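1-Cys peroxiredoxin (Vibrio vulnificus MO6-24/O, PDB 5K2I) probably reduces hydrogen peroxide and other peroxides through a single peroxidatic cysteine, and is implicated in scavenging nitric oxide. Local coordinates at residues 125-129 with 153-157; 12-16 with 95-99. All coordinates share one frame; numbering follows the deposited sequence. Where two conformers were deposited one is given.

Contact 1 of 2, residues 125-129 with 153-157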
loop_
_atom_site.group_PDB
_atom_site.type_symbol
_atom_site.label_atom_id
_atom_site.label_comp_id
_atom_site.label_asym_id
_atom_site.label_seq_id
_atom_site.Cartn_x
_atom_site.Cartn_y
_atom_site.Cartn_z
ATOM N N TYR A 125 7.766 8.369 -4.351
ATOM C CA TYR A 125 7.961 8.817 -5.713
ATOM C C TYR A 125 9.361 8.444 -6.177
ATOM O O TYR A 125 10.235 8.111 -5.363
ATOM C CB TYR A 125 7.737 10.345 -5.842
ATOM C CG TYR A 125 8.754 11.194 -5.081
ATOM C CD1 TYR A 125 10.025 11.422 -5.597
ATOM C CD2 TYR A 125 8.449 11.738 -3.838
ATOM C CE1 TYR A 125 10.961 12.169 -4.901
ATOM C CE2 TYR A 125 9.377 12.501 -3.138
ATOM C CZ TYR A 125 10.632 12.698 -3.674
ATOM O OH TYR A 125 11.557 13.436 -2.966
ATOM N N ALA A 126 9.588 8.545 -7.476
ATOM C CA ALA A 126 10.928 8.386 -8.015
ATOM C C ALA A 126 11.121 9.372 -9.143
ATOM O O ALA A 126 10.178 9.685 -9.885
ATOM C CB ALA A 126 11.166 6.959 -8.492
ATOM N N MET A 127 12.346 9.867 -9.245
ATOM C CA MET A 127 12.734 10.868 -10.225
ATOM C C MET A 127 13.976 10.467 -10.995
ATOM O O MET A 127 14.879 9.811 -10.444
ATOM C CB MET A 127 13.072 12.194 -9.551
ATOM C CG MET A 127 11.986 12.943 -8.901
ATOM S SD MET A 127 12.811 14.352 -8.119
ATOM C CE MET A 127 11.362 15.214 -7.533
ATOM N N ILE A 128 14.039 10.912 -12.245
ATOM C CA ILE A 128 15.311 11.053 -12.943
ATOM C C ILE A 128 15.614 12.546 -13.010
ATOM O O ILE A 128 14.778 13.334 -13.457
ATOM C CB ILE A 128 15.271 10.456 -14.357
ATOM C CG1 ILE A 128 14.934 8.962 -14.298
ATOM C CG2 ILE A 128 16.605 10.692 -15.093
ATOM C CD1 ILE A 128 14.575 8.351 -15.650
ATOM N N ILE A 129 16.799 12.920 -12.554
ATOM C CA ILE A 129 17.209 14.316 -12.457
ATOM C C ILE A 129 18.471 14.515 -13.284
ATOM O O ILE A 129 19.469 13.840 -13.057
ATOM C CB ILE A 129 17.479 14.721 -10.999
ATOM C CG1 ILE A 129 16.314 14.264 -10.116
ATOM C CG2 ILE A 129 17.697 16.224 -10.892
ATOM C CD1 ILE A 129 16.660 14.155 -8.663
ATOM N N ILE A 153 11.552 3.391 -13.945
ATOM C CA ILE A 153 12.641 4.345 -14.115
ATOM C C ILE A 153 13.647 3.840 -15.151
ATOM O O ILE A 153 14.070 4.586 -16.034
ATOM C CB ILE A 153 13.347 4.617 -12.766
ATOM C CG1 ILE A 153 12.423 5.406 -11.824
ATOM C CG2 ILE A 153 14.682 5.340 -12.973
ATOM C CD1 ILE A 153 12.119 6.827 -12.284
ATOM N N LEU A 154 14.010 2.566 -15.049
ATOM C CA LEU A 154 14.929 1.968 -16.005
ATOM C C LEU A 154 14.417 2.132 -17.437
ATOM O O LEU A 154 15.180 2.458 -18.343
ATOM C CB LEU A 154 15.146 0.488 -15.678
ATOM C CG LEU A 154 16.094 -0.264 -16.610
ATOM C CD1 LEU A 154 17.514 0.294 -16.517
ATOM C CD2 LEU A 154 16.075 -1.751 -16.298
ATOM N N ALA A 155 13.118 1.936 -17.630
ATOM C CA ALA A 155 12.533 2.032 -18.961
ATOM C C ALA A 155 12.477 3.476 -19.450
ATOM O O ALA A 155 12.510 3.735 -20.653
ATOM C CB ALA A 155 11.151 1.419 -18.973
ATOM N N ALA A 156 12.396 4.419 -18.517
ATOM C CA ALA A 156 12.357 5.831 -18.887
ATOM C C ALA A 156 13.706 6.267 -19.434
ATOM O O ALA A 156 13.795 7.225 -20.200
ATOM C CB ALA A 156 11.961 6.689 -17.698
ATOM N N LEU A 157 14.754 5.558 -19.038
ATOM C CA LEU A 157 16.092 5.846 -19.529
ATOM C C LEU A 157 16.218 5.410 -20.980
ATOM O O LEU A 157 17.234 5.669 -21.623
ATOM C CB LEU A 157 17.144 5.151 -18.668
ATOM C CG LEU A 157 17.211 5.587 -17.201
ATOM C CD1 LEU A 157 18.061 4.622 -16.399
ATOM C CD2 LEU A 157 17.767 6.993 -17.093
#

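Contact 2 of 2, residues 12-16 with 95-99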
loop_
_atom_site.group_PDB
_atom_site.type_symbol
_atom_site.label_atom_id
_atom_site.label_comp_id
_atom_site.label_asym_id
_atom_site.label_seq_id
_atom_site.Cartn_x
_atom_site.Cartn_y
_atom_site.Cartn_z
ATOM N N THR A 12 18.723 21.663 0.872
ATOM C CA THR A 12 19.751 20.708 1.272
ATOM C C THR A 12 19.156 19.393 1.749
ATOM O O THR A 12 17.991 19.320 2.142
ATOM C CB THR A 12 20.662 21.260 2.389
ATOM O OG1 THR A 12 19.914 21.427 3.604
ATOM C CG2 THR A 12 21.250 22.598 1.963
ATOM N N LEU A 13 19.978 18.348 1.668
ATOM C CA LEU A 13 19.681 17.052 2.278
ATOM C C LEU A 13 20.923 16.640 3.049
ATOM O O LEU A 13 22.029 16.959 2.624
ATOM C CB LEU A 13 19.315 16.016 1.224
ATOM C CG LEU A 13 17.996 16.220 0.483
ATOM C CD1 LEU A 13 17.902 15.275 -0.696
ATOM C CD2 LEU A 13 16.811 16.028 1.428
ATOM N N SER A 14 20.753 15.957 4.176
ATOM C CA SER A 14 21.890 15.704 5.054
ATOM C C SER A 14 22.388 14.266 5.025
ATOM O O SER A 14 21.655 13.325 4.707
ATOM C CB SER A 14 21.548 16.096 6.494
ATOM O OG SER A 14 20.456 15.357 7.007
ATOM N N GLN A 15 23.663 14.117 5.354
ATOM C CA GLN A 15 24.313 12.826 5.387
ATOM C C GLN A 15 25.350 12.837 6.502
ATOM O O GLN A 15 26.047 13.833 6.685
ATOM C CB GLN A 15 24.969 12.528 4.041
ATOM C CG GLN A 15 25.576 11.142 3.955
ATOM C CD GLN A 15 26.549 11.009 2.803
ATOM O OE1 GLN A 15 26.864 11.983 2.124
ATOM N NE2 GLN A 15 27.037 9.792 2.579
ATOM N N LEU A 16 25.443 11.740 7.246
ATOM C CA LEU A 16 26.493 11.576 8.249
ATOM C C LEU A 16 27.725 10.993 7.580
ATOM O O LEU A 16 27.644 9.940 6.944
ATOM C CB LEU A 16 26.022 10.667 9.385
ATOM C CG LEU A 16 26.994 10.539 10.554
ATOM C CD1 LEU A 16 27.015 11.838 11.353
ATOM C CD2 LEU A 16 26.609 9.366 11.428
ATOM N N LEU A 95 23.120 6.227 -2.269
ATOM C CA LEU A 95 23.409 7.328 -1.372
ATOM C C LEU A 95 22.198 7.591 -0.489
ATOM O O LEU A 95 21.115 7.883 -0.994
ATOM C CB LEU A 95 23.778 8.577 -2.175
ATOM C CG LEU A 95 24.082 9.828 -1.361
ATOM C CD1 LEU A 95 25.228 9.594 -0.383
ATOM C CD2 LEU A 95 24.395 10.973 -2.313
ATOM N N MET A 96 22.374 7.472 0.819
ATOM C CA MET A 96 21.278 7.689 1.756
ATOM C C MET A 96 21.202 9.153 2.203
ATOM O O MET A 96 22.155 9.683 2.796
ATOM C CB MET A 96 21.433 6.765 2.972
ATOM C CG MET A 96 21.775 5.318 2.609
ATOM S SD MET A 96 20.492 4.488 1.615
ATOM C CE MET A 96 19.154 4.571 2.788
ATOM N N LEU A 97 20.077 9.807 1.911
ATOM C CA LEU A 97 19.905 11.235 2.188
ATOM C C LEU A 97 18.724 11.501 3.101
ATOM O O LEU A 97 17.646 10.914 2.944
ATOM C CB LEU A 97 19.721 12.018 0.882
ATOM C CG LEU A 97 20.887 11.967 -0.112
ATOM C CD1 LEU A 97 20.531 12.642 -1.454
ATOM C CD2 LEU A 97 22.123 12.595 0.489
ATOM N N ALA A 98 18.936 12.401 4.050
ATOM C CA ALA A 98 17.960 12.701 5.084
ATOM C C ALA A 98 17.305 14.066 4.908
ATOM O O ALA A 98 17.991 15.085 4.711
ATOM C CB ALA A 98 18.626 12.628 6.459
ATOM N N ASP A 99 15.978 14.078 4.977
ATOM C CA ASP A 99 15.204 15.318 5.000
ATOM C C ASP A 99 14.507 15.444 6.354
ATOM O O ASP A 99 13.295 15.329 6.448
ATOM C CB ASP A 99 14.196 15.298 3.843
ATOM C CG ASP A 99 13.409 16.583 3.715
ATOM O OD1 ASP A 99 13.950 17.658 4.063
ATOM O OD2 ASP A 99 12.245 16.511 3.250
HETATM O O HOH W 1 16.380 18.776 4.547
HETATM O O HOH W 2 21.538 10.586 5.299
#

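Contact 1 of 2, residues 125-129 with 153-157
Ile128 and Ile153 carry most of this apolar contact, their side chains sliding past one another in opposite directions between strand and helix. Ile128 CG1 rests against Ile153 CG2 at 3.9 Å. At the other branch of Ile153, a chi2 of -67° bends CD1 back from an extended course, and this methyl settles between Ala126 CB and Ile128 CG1. Ala126 CB also meets Ile153 CG1 at 3.9 Å, the longer isoleucine spanning the gap between helix and strand. Nearer the C-terminus of the modelled chain, Ile128 CD1 does the touching. With chi2 at 167° its chain is extended, and the methyl arrives 3.7 Å from Ala156 CB. Leu157 approaches on an oblique course, and its CD2 lies 3.8 Å from Ile128 CD1.

The arrangement belongs to the thioredoxin fold: strand 120-130 pairs with strand 133-139 in an antiparallel hairpin, and the C-terminal helix 150-156 then lies back over one face of the sheet. Ala126 and Ile128 point to that helix, while Met127 points the other way and touches Leu137. Main-chain bonds to Ala39 and Leu37 of strand 34-40, and to residues of strand 133-139, hold the strand in the sheet. Beside the helix, Tyr56 of helix 53-65 touches both Ala126 and Ile153.

Backbone atoms join in by packing alone. Ile153 CD1 stands 4.3 Å from Met127 C, a loose approach to the strand's main chain, and Ile128 CD1 comes within 3.8 Å of Ile153 O. That carbonyl oxygen is bonded inside the helix, accepting from Leu157 N at 3.2 Å and more weakly from Ala156 N.

Contact 2 of 2, residues 12-16 with 95-99
The amide of Gln15 offers one face to Leu95, whose CD1 methyl lies over the plane and comes within 3.5 Å of Gln15 NE2. CG of Gln15 is anti to the backbone N (chi1 -175°) and the chain runs on extended, which carries the amide across Leu95; its OE1 is hydrogen-bonded to His24 NE2, which helps fix the amide's rotation. The carboxylate of Asp99 has Leu13 CD2 to one face, displaced toward the CB end, 3.6 Å from Asp99 CB. Both its oxygens are engaged: OD2 with Thr105 OG1, OD1 with Phe104 N and with a water that also donates to Thr12 O.

Leu13 CD1 meets Leu97 CD1 at 3.8 Å, the two side chains crossing at about a right angle. Ser14 and Ala98 form a single antiparallel hydrogen-bonded pair. Ser14 N reaches Ala98 O at 2.9 Å, nearly straight at 173°, on a lone pair; Ala98 N returns a bond to Ser14 O. The N-to-C directions of the two short segments make 119°, well off antiparallel, and the pairing stops at this one bridge; a second water spans Ser14 O and Met96 O.

Strand 12-17 is thereby tied, together with its hairpin partner 20-25, to strand 95-98, which pairs with 70-75 in the main sheet, while helix 26-29 packs on Leu13, Leu95 and Leu97, and helix 79-88 on Ser14, Leu16 and Met96.

How the contacts relate
Contacts 1 and 2 lie on opposite sides of the chain's centre, their own centres 20 Å apart and their nearest atoms about 7 Å from each other. They close in series along the chain, contact 2 before contact 1 opens. Both reach the same mixed sheet, whose strands 34-40 and 70-75 connect 120-130 to 95-98: 12-16 with 95-99 attaches a hairpin by backbone bonds, whereas 125-129 with 153-157 lays a helix on the sheet by apolar packing. In peroxiredoxins the peroxidatic cysteine sits at the N-terminal end of the helix after the first central strand, here probably the region leading into helix 53-65, which touches contact 1 through Tyr56 and Leu63.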